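Local coordinates for protein pelota homolog (Archaeoglobus fulgidus, PDB 3OBY) that probably recognises stalled ribosomes and aids their release, with a probable metal-dependent endoribonuclease activity directed at the trapped mRNA, at residues V132-E137 with L188-P193; K262-A267 with R339-G344; E66-E71 with S82-A87. All blocks are in the same frame, centred on the assembly; numbering follows the deposited sequence.

Interaction 1: residues V132-E137 with L188-P193; sequences VMLTIE and LIVAGP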
loop_
_atom_site.group_PDB
_atom_site.type_symbol
_atom_site.label_atom_id
_atom_site.label_comp_id
_atom_site.label_asym_id
_atom_site.label_seq_id
_atom_site.Cartn_x
_atom_site.Cartn_y
_atom_site.Cartn_z
ATOM N N VAL A 132 -17.302 3.262 1.184
ATOM C CA VAL A 132 -18.713 2.923 1.316
ATOM C C VAL A 132 -19.091 1.821 0.330
ATOM O O VAL A 132 -18.747 1.873 -0.849
ATOM C CB VAL A 132 -19.636 4.141 1.063
ATOM C CG1 VAL A 132 -21.090 3.676 0.954
ATOM C CG2 VAL A 132 -19.499 5.140 2.199
ATOM N N MET A 133 -19.798 0.818 0.827
ATOM C CA MET A 133 -20.227 -0.287 -0.004
ATOM C C MET A 133 -21.732 -0.223 -0.203
ATOM O O MET A 133 -22.487 -0.010 0.747
ATOM C CB MET A 133 -19.840 -1.612 0.643
ATOM C CG MET A 133 -18.386 -1.985 0.465
ATOM S SD MET A 133 -18.000 -3.486 1.353
ATOM C CE MET A 133 -16.415 -3.043 2.138
ATOM N N LEU A 134 -22.161 -0.405 -1.447
ATOM C CA LEU A 134 -23.574 -0.365 -1.797
ATOM C C LEU A 134 -23.992 -1.570 -2.616
ATOM O O LEU A 134 -23.529 -1.758 -3.742
ATOM C CB LEU A 134 -23.885 0.892 -2.602
ATOM C CG LEU A 134 -25.276 0.890 -3.243
ATOM C CD1 LEU A 134 -26.299 1.277 -2.197
ATOM C CD2 LEU A 134 -25.326 1.865 -4.407
ATOM N N THR A 135 -24.867 -2.387 -2.050
ATOM C CA THR A 135 -25.376 -3.550 -2.763
ATOM C C THR A 135 -26.738 -3.113 -3.271
ATOM O O THR A 135 -27.536 -2.565 -2.512
ATOM C CB THR A 135 -25.533 -4.755 -1.835
ATOM O OG1 THR A 135 -26.241 -4.360 -0.654
ATOM C CG2 THR A 135 -24.172 -5.307 -1.457
ATOM N N ILE A 136 -26.997 -3.330 -4.554
ATOM C CA ILE A 136 -28.261 -2.907 -5.135
ATOM C C ILE A 136 -28.833 -3.901 -6.132
ATOM O O ILE A 136 -28.107 -4.565 -6.875
ATOM C CB ILE A 136 -28.105 -1.543 -5.842
ATOM C CG1 ILE A 136 -29.477 -0.954 -6.170
ATOM C CG2 ILE A 136 -27.299 -1.712 -7.123
ATOM C CD1 ILE A 136 -29.417 0.427 -6.813
ATOM N N GLU A 137 -30.156 -3.986 -6.130
ATOM C CA GLU A 137 -30.896 -4.866 -7.017
ATOM C C GLU A 137 -32.221 -4.147 -7.226
ATOM O O GLU A 137 -32.572 -3.272 -6.436
ATOM C CB GLU A 137 -31.128 -6.220 -6.346
ATOM C CG GLU A 137 -32.175 -6.195 -5.245
ATOM C CD GLU A 137 -32.198 -7.475 -4.435
ATOM O OE1 GLU A 137 -32.293 -8.565 -5.038
ATOM O OE2 GLU A 137 -32.123 -7.388 -3.192
ATOM N N LEU A 188 -16.574 4.395 -3.521
ATOM C CA LEU A 188 -17.793 3.616 -3.487
ATOM C C LEU A 188 -17.622 2.282 -4.201
ATOM O O LEU A 188 -17.087 2.222 -5.307
ATOM C CB LEU A 188 -18.934 4.411 -4.143
ATOM C CG LEU A 188 -20.282 3.704 -4.346
ATOM C CD1 LEU A 188 -20.919 3.410 -2.999
ATOM C CD2 LEU A 188 -21.203 4.573 -5.188
ATOM N N ILE A 189 -18.050 1.212 -3.542
ATOM C CA ILE A 189 -18.011 -0.108 -4.144
ATOM C C ILE A 189 -19.484 -0.377 -4.416
ATOM O O ILE A 189 -20.302 -0.332 -3.505
ATOM C CB ILE A 189 -17.472 -1.197 -3.182
ATOM C CG1 ILE A 189 -15.977 -1.004 -2.925
ATOM C CG2 ILE A 189 -17.670 -2.564 -3.800
ATOM C CD1 ILE A 189 -15.627 0.325 -2.320
ATOM N N VAL A 190 -19.822 -0.628 -5.674
ATOM C CA VAL A 190 -21.203 -0.894 -6.066
ATOM C C VAL A 190 -21.333 -2.334 -6.545
ATOM O O VAL A 190 -20.803 -2.692 -7.596
ATOM C CB VAL A 190 -21.625 0.049 -7.206
ATOM C CG1 VAL A 190 -23.078 -0.159 -7.550
ATOM C CG2 VAL A 190 -21.373 1.481 -6.801
ATOM N N ALA A 191 -22.034 -3.156 -5.771
ATOM C CA ALA A 191 -22.221 -4.560 -6.126
ATOM C C ALA A 191 -23.693 -4.935 -6.085
ATOM O O ALA A 191 -24.527 -4.144 -5.652
ATOM C CB ALA A 191 -21.432 -5.452 -5.180
ATOM N N GLY A 192 -24.001 -6.150 -6.534
ATOM C CA GLY A 192 -25.377 -6.615 -6.547
ATOM C C GLY A 192 -25.680 -7.531 -7.719
ATOM O O GLY A 192 -24.864 -7.680 -8.629
ATOM N N PRO A 193 -26.856 -8.172 -7.721
ATOM C CA PRO A 193 -27.252 -9.078 -8.801
ATOM C C PRO A 193 -27.758 -8.355 -10.048
ATOM O O PRO A 193 -28.475 -7.362 -9.952
ATOM C CB PRO A 193 -28.347 -9.911 -8.147
ATOM C CG PRO A 193 -29.019 -8.905 -7.260
ATOM C CD PRO A 193 -27.838 -8.205 -6.621
#
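The hydroxyl OG1 of T135 is gripped twice, both times from beyond the two strands: it takes a hydrogen bond from the backbone N of G224 and is bonded to the carbonyl O of V142. The first torsion sets OG1 in the crowded position between the backbone N and the carbonyl carbon (chi1 49°), and these two bonds satisfy the buried atom. Along the strands, V132-E137 and L188-A191 run parallel, joined by four backbone bonds that alternate in direction. I189 N donates to V132 O (2.9 Å), and L134 N meets I189 O (2.8 Å) almost along the C=O axis. Two residues further along both strands, A191 N reaches L134 O at 2.9 Å, and A191 O receives I136 N at 2.8 Å. On one face L188 crosses V132 obliquely, its CD1 touching both V132 CG1 (4.0 Å) and L134 CB; helices 172-183 and 196-207 pack over this side. On the other face M133 lies beside I189, CG against CB at 3.8 Å, under helix 224-233. Beyond the last bridge, the ring of P193 sets CG against CB of E137 (3.5 Å). The strands thus form the centre of the mixed sheet in an alpha/beta sandwich: main-chain polar groups satisfy one another between the strands while largely aliphatic side chains fill both faces, as in a buried sheet centre.

Interaction 2: residues K262-A267 with R339-G344; sequences KGERVA and RFNVKG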
loop_
_atom_site.group_PDB
_atom_site.type_symbol
_atom_site.label_atom_id
_atom_site.label_comp_id
_atom_site.label_asym_id
_atom_site.label_seq_id
_atom_site.Cartn_x
_atom_site.Cartn_y
_atom_site.Cartn_z
ATOM N N LYS A 262 10.335 24.531 -13.068
ATOM C CA LYS A 262 10.711 25.769 -12.413
ATOM C C LYS A 262 12.204 25.755 -12.122
ATOM O O LYS A 262 12.775 26.774 -11.737
ATOM C CB LYS A 262 9.947 25.939 -11.094
ATOM C CG LYS A 262 8.435 26.068 -11.246
ATOM C CD LYS A 262 7.718 26.429 -9.933
ATOM C CE LYS A 262 7.734 25.303 -8.901
ATOM N NZ LYS A 262 9.092 25.035 -8.351
ATOM N N GLY A 263 12.835 24.600 -12.320
ATOM C CA GLY A 263 14.256 24.469 -12.023
ATOM C C GLY A 263 14.460 24.823 -10.557
ATOM O O GLY A 263 15.351 25.593 -10.210
ATOM N N GLU A 264 13.635 24.237 -9.694
ATOM C CA GLU A 264 13.660 24.542 -8.269
ATOM C C GLU A 264 13.548 23.347 -7.314
ATOM O O GLU A 264 12.594 22.569 -7.376
ATOM C CB GLU A 264 12.513 25.517 -7.974
ATOM C CG GLU A 264 12.593 26.294 -6.671
ATOM C CD GLU A 264 13.702 27.330 -6.678
ATOM O OE1 GLU A 264 14.088 27.791 -7.778
ATOM O OE2 GLU A 264 14.177 27.691 -5.579
ATOM N N ARG A 265 14.528 23.231 -6.422
ATOM C CA ARG A 265 14.565 22.195 -5.394
ATOM C C ARG A 265 14.412 20.733 -5.812
ATOM O O ARG A 265 13.706 19.964 -5.155
ATOM C CB ARG A 265 13.521 22.522 -4.319
ATOM C CG ARG A 265 13.848 23.750 -3.485
ATOM C CD ARG A 265 12.790 24.008 -2.425
ATOM N NE ARG A 265 13.219 25.047 -1.496
ATOM C CZ ARG A 265 13.487 26.302 -1.848
ATOM N NH1 ARG A 265 13.877 27.182 -0.935
ATOM N NH2 ARG A 265 13.357 26.682 -3.113
ATOM N N VAL A 266 15.070 20.337 -6.894
ATOM C CA VAL A 266 14.991 18.943 -7.313
ATOM C C VAL A 266 16.319 18.432 -7.830
ATOM O O VAL A 266 17.198 19.205 -8.225
ATOM C CB VAL A 266 13.929 18.707 -8.411
ATOM C CG1 VAL A 266 12.569 19.161 -7.921
ATOM C CG2 VAL A 266 14.320 19.422 -9.688
ATOM N N ALA A 267 16.458 17.114 -7.800
ATOM C CA ALA A 267 17.651 16.451 -8.286
ATOM C C ALA A 267 17.173 15.160 -8.907
ATOM O O ALA A 267 16.200 14.570 -8.445
ATOM C CB ALA A 267 18.608 16.164 -7.137
ATOM N N ARG A 339 15.070 20.269 0.035
ATOM C CA ARG A 339 14.708 21.226 1.086
ATOM C C ARG A 339 15.223 22.601 0.691
ATOM O O ARG A 339 14.764 23.623 1.196
ATOM C CB ARG A 339 15.360 20.820 2.409
ATOM C CG ARG A 339 14.838 19.518 2.962
ATOM C CD ARG A 339 15.778 18.882 3.969
ATOM N NE ARG A 339 15.090 17.784 4.641
ATOM C CZ ARG A 339 15.686 16.855 5.376
ATOM N NH1 ARG A 339 17.001 16.879 5.539
ATOM N NH2 ARG A 339 14.959 15.905 5.946
ATOM N N PHE A 340 16.194 22.602 -0.215
ATOM C CA PHE A 340 16.816 23.819 -0.715
ATOM C C PHE A 340 17.699 23.477 -1.908
ATOM O O PHE A 340 18.099 22.326 -2.073
ATOM C CB PHE A 340 17.663 24.467 0.380
ATOM C CG PHE A 340 18.592 23.516 1.075
ATOM C CD1 PHE A 340 18.270 23.010 2.331
ATOM C CD2 PHE A 340 19.801 23.142 0.488
ATOM C CE1 PHE A 340 19.139 22.146 3.003
ATOM C CE2 PHE A 340 20.674 22.284 1.147
ATOM C CZ PHE A 340 20.342 21.783 2.414
ATOM N N ASN A 341 17.999 24.471 -2.738
ATOM C CA ASN A 341 18.834 24.248 -3.907
ATOM C C ASN A 341 20.229 23.873 -3.447
ATOM O O ASN A 341 20.588 24.123 -2.296
ATOM C CB ASN A 341 18.898 25.507 -4.770
ATOM C CG ASN A 341 17.547 25.897 -5.328
ATOM O OD1 ASN A 341 16.914 25.127 -6.048
ATOM N ND2 ASN A 341 17.100 27.101 -5.000
ATOM N N VAL A 342 21.009 23.266 -4.339
ATOM C CA VAL A 342 22.369 22.866 -4.004
ATOM C C VAL A 342 23.332 23.108 -5.165
ATOM O O VAL A 342 24.555 23.047 -4.997
ATOM C CB VAL A 342 22.433 21.370 -3.599
ATOM C CG1 VAL A 342 21.608 21.137 -2.347
ATOM C CG2 VAL A 342 21.932 20.497 -4.739
ATOM N N LYS A 343 22.780 23.390 -6.341
ATOM C CA LYS A 343 23.609 23.633 -7.507
ATOM C C LYS A 343 24.607 24.771 -7.319
ATOM O O LYS A 343 25.674 24.773 -7.937
ATOM C CB LYS A 343 22.729 23.899 -8.727
ATOM C CG LYS A 343 22.163 22.632 -9.344
ATOM C CD LYS A 343 23.262 21.582 -9.513
ATOM C CE LYS A 343 22.856 20.494 -10.490
ATOM N NZ LYS A 343 21.518 19.935 -10.165
ATOM N N GLY A 344 24.263 25.730 -6.463
ATOM C CA GLY A 344 25.147 26.855 -6.209
ATOM C C GLY A 344 26.388 26.467 -5.420
ATOM O O GLY A 344 27.512 26.728 -5.897
HETATM O O HOH W 1 19.738 19.609 -7.479
#
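The side-chain amide of N341 carries this surface contact, using both of its ends. Its OD1 accepts the backbone N of R265 at 3.1 Å, with the donor lying above the carbonyl plane, while ND2 donates to OE2 of E264 at 3.0 Å along a fairly straight line (162°). The amide and the carboxylate cross at about a right angle, their planes 86° apart; OE2 lies close to the amide plane of N341, yet is itself met from above the carboxylate plane. The same oxygen also takes a salt bridge from R265 NH2 at 2.8 Å, and this neighbouring charge would be expected to keep the glutamate ionised. R265 is extended from CG to NE along the backbone of F340, and its NE makes a weak bond to R339 O at 3.4 Å, the carbonyl lying at the edge of the guanidinium. Behind these groups, helix 236-262 ends in a Schellman motif with G263 at C', and the chain swings from there through E264 and R265 into edge strand 266-268 of the mixed sheet in eRF1 domain 3. R265 is also held by main-chain bonding to L338, on the neighbouring strand 334-338, from which the C-terminal tail leaves. Farther along the tail, a water donates to V266 O and is weakly bonded to K343 NZ, whose own salt bridge goes to E272. At the tail's start, the guanidinium of R339 is fixed by the carbonyls of S311 and R280, and F340 packs on A281.

Interaction 3: residues E66-E71 with S82-A87; sequences EVEKVE and SGKIVA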
loop_
_atom_site.group_PDB
_atom_site.type_symbol
_atom_site.label_atom_id
_atom_site.label_comp_id
_atom_site.label_asym_id
_atom_site.label_seq_id
_atom_site.Cartn_x
_atom_site.Cartn_y
_atom_site.Cartn_z
ATOM N N GLU A 66 14.475 -19.555 12.869
ATOM C CA GLU A 66 15.323 -18.635 13.616
ATOM C C GLU A 66 16.271 -18.057 12.569
ATOM O O GLU A 66 17.292 -18.653 12.232
ATOM C CB GLU A 66 16.119 -19.364 14.701
ATOM C CG GLU A 66 17.153 -18.477 15.378
ATOM C CD GLU A 66 17.935 -19.197 16.455
ATOM O OE1 GLU A 66 18.239 -20.392 16.266
ATOM O OE2 GLU A 66 18.259 -18.565 17.483
ATOM N N VAL A 67 15.900 -16.893 12.053
ATOM C CA VAL A 67 16.651 -16.201 11.017
ATOM C C VAL A 67 18.167 -16.257 11.154
ATOM O O VAL A 67 18.723 -15.881 12.190
ATOM C CB VAL A 67 16.214 -14.721 10.936
ATOM C CG1 VAL A 67 16.885 -14.050 9.754
ATOM C CG2 VAL A 67 14.695 -14.637 10.801
ATOM N N GLU A 68 18.832 -16.738 10.104
ATOM C CA GLU A 68 20.290 -16.794 10.105
ATOM C C GLU A 68 20.811 -15.899 8.983
ATOM O O GLU A 68 21.999 -15.587 8.935
ATOM C CB GLU A 68 20.799 -18.226 9.918
ATOM C CG GLU A 68 20.131 -19.249 10.824
ATOM C CD GLU A 68 20.785 -20.617 10.758
ATOM O OE1 GLU A 68 21.279 -20.992 9.672
ATOM O OE2 GLU A 68 20.792 -21.322 11.789
ATOM N N LYS A 69 19.905 -15.485 8.093
ATOM C CA LYS A 69 20.245 -14.605 6.977
ATOM C C LYS A 69 19.008 -13.905 6.416
ATOM O O LYS A 69 17.922 -14.484 6.359
ATOM C CB LYS A 69 20.941 -15.389 5.859
ATOM C CG LYS A 69 21.761 -14.509 4.923
ATOM C CD LYS A 69 22.491 -15.292 3.832
ATOM C CE LYS A 69 23.331 -14.340 2.970
ATOM N NZ LYS A 69 24.136 -14.999 1.900
ATOM N N VAL A 70 19.177 -12.652 6.013
ATOM C CA VAL A 70 18.091 -11.859 5.445
ATOM C C VAL A 70 18.675 -11.125 4.249
ATOM O O VAL A 70 19.718 -10.479 4.365
ATOM C CB VAL A 70 17.575 -10.808 6.443
ATOM C CG1 VAL A 70 16.372 -10.094 5.868
ATOM C CG2 VAL A 70 17.231 -11.462 7.758
ATOM N N GLU A 71 18.013 -11.212 3.103
ATOM C CA GLU A 71 18.547 -10.556 1.925
ATOM C C GLU A 71 17.517 -10.410 0.825
ATOM O O GLU A 71 16.591 -11.214 0.726
ATOM C CB GLU A 71 19.734 -11.358 1.399
ATOM C CG GLU A 71 19.336 -12.683 0.756
ATOM C CD GLU A 71 20.483 -13.671 0.689
ATOM O OE1 GLU A 71 21.639 -13.237 0.491
ATOM O OE2 GLU A 71 20.218 -14.883 0.823
ATOM N N SER A 82 16.069 -16.821 5.649
ATOM C CA SER A 82 16.420 -18.208 5.886
ATOM C C SER A 82 16.988 -18.442 7.280
ATOM O O SER A 82 17.587 -17.550 7.886
ATOM C CB SER A 82 17.415 -18.678 4.822
ATOM O OG SER A 82 18.577 -17.877 4.806
ATOM N N GLY A 83 16.784 -19.654 7.784
ATOM C CA GLY A 83 17.281 -20.006 9.100
ATOM C C GLY A 83 16.960 -21.439 9.479
ATOM O O GLY A 83 16.466 -22.223 8.663
ATOM N N LYS A 84 17.245 -21.777 10.732
ATOM C CA LYS A 84 17.001 -23.114 11.267
ATOM C C LYS A 84 15.557 -23.240 11.740
ATOM O O LYS A 84 15.134 -22.509 12.640
ATOM C CB LYS A 84 17.954 -23.382 12.436
ATOM C CG LYS A 84 17.866 -24.777 13.018
ATOM C CD LYS A 84 18.935 -25.022 14.087
ATOM C CE LYS A 84 18.600 -24.355 15.422
ATOM N NZ LYS A 84 18.544 -22.869 15.345
ATOM N N ILE A 85 14.807 -24.159 11.131
ATOM C CA ILE A 85 13.415 -24.377 11.503
ATOM C C ILE A 85 13.317 -24.526 13.013
ATOM O O ILE A 85 14.106 -25.246 13.624
ATOM C CB ILE A 85 12.850 -25.641 10.841
ATOM C CG1 ILE A 85 12.924 -25.504 9.321
ATOM C CG2 ILE A 85 11.406 -25.847 11.265
ATOM C CD1 ILE A 85 12.275 -26.647 8.568
ATOM N N VAL A 86 12.352 -23.845 13.618
ATOM C CA VAL A 86 12.197 -23.905 15.064
ATOM C C VAL A 86 10.847 -24.480 15.452
ATOM O O VAL A 86 10.749 -25.302 16.359
ATOM C CB VAL A 86 12.341 -22.501 15.697
ATOM C CG1 VAL A 86 11.122 -21.640 15.376
ATOM C CG2 VAL A 86 12.532 -22.628 17.192
ATOM N N ALA A 87 9.808 -24.041 14.754
ATOM C CA ALA A 87 8.457 -24.504 15.028
ATOM C C ALA A 87 7.714 -24.757 13.726
ATOM O O ALA A 87 8.198 -24.411 12.649
ATOM C CB ALA A 87 7.711 -23.473 15.866
HETATM O O HOH W 2 18.698 -15.488 3.074
#
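A classic beta bulge interrupts the pairing: E68 and K69 both face S82, whose carbonyl O takes two successive N-H groups, E68 N at 2.7 Å and K69 N at 3.1 Å, both in the carbonyl plane. S82 N returns a bond to K69 O (3.1 Å), so the register resumes shifted by one. Before the bulge, E66 N donates to K84 O at 3.0 Å, whereas the return bond from K84 N is weak. A CB on G83 would collide with E66 O and V67 CA; its absence lets the strands close in and CG of E68 lie over G83 CA at 3.4 Å. On the same face as S82, E66 and K84 run side by side; the lysine chain folds back at its last two torsions (77° and -64°) to bring NZ to E66 OE1 at 2.7 Å, a salt bridge between two partly exposed side chains. S82 OG donates to a water that donates to E71 OE2, also paired with R80. V67 points away from the partner strand; its side chain packs on I32 and V38. The chain turns a corner at E68 within hairpin 63-72/79-87, in keeping with the bent strands of the N-terminal RNA-binding Sm fold.

Interactions 1 and 3 pair strands within two separate sheets, and interaction 2 joins loops at the end of a third; none touches another. The centres of interactions 1 and 2 lie 48 Å apart. Those of interactions 1 and 3 are separated by 45 Å, and those of interactions 2 and 3 by 44 Å, with nearest atoms of that last pair still about 26 Å apart. Along the chain they follow in series, interaction 3 closing before interaction 1 opens and interaction 1 before interaction 2. Interaction 3 falls in the Sm-fold domain to which the endoribonuclease activity is attributed. Helix 236-262 leads directly into interaction 2. Contacts internal to separate domains are consistent with the inter-domain plasticity reported for archaeal Pelotas.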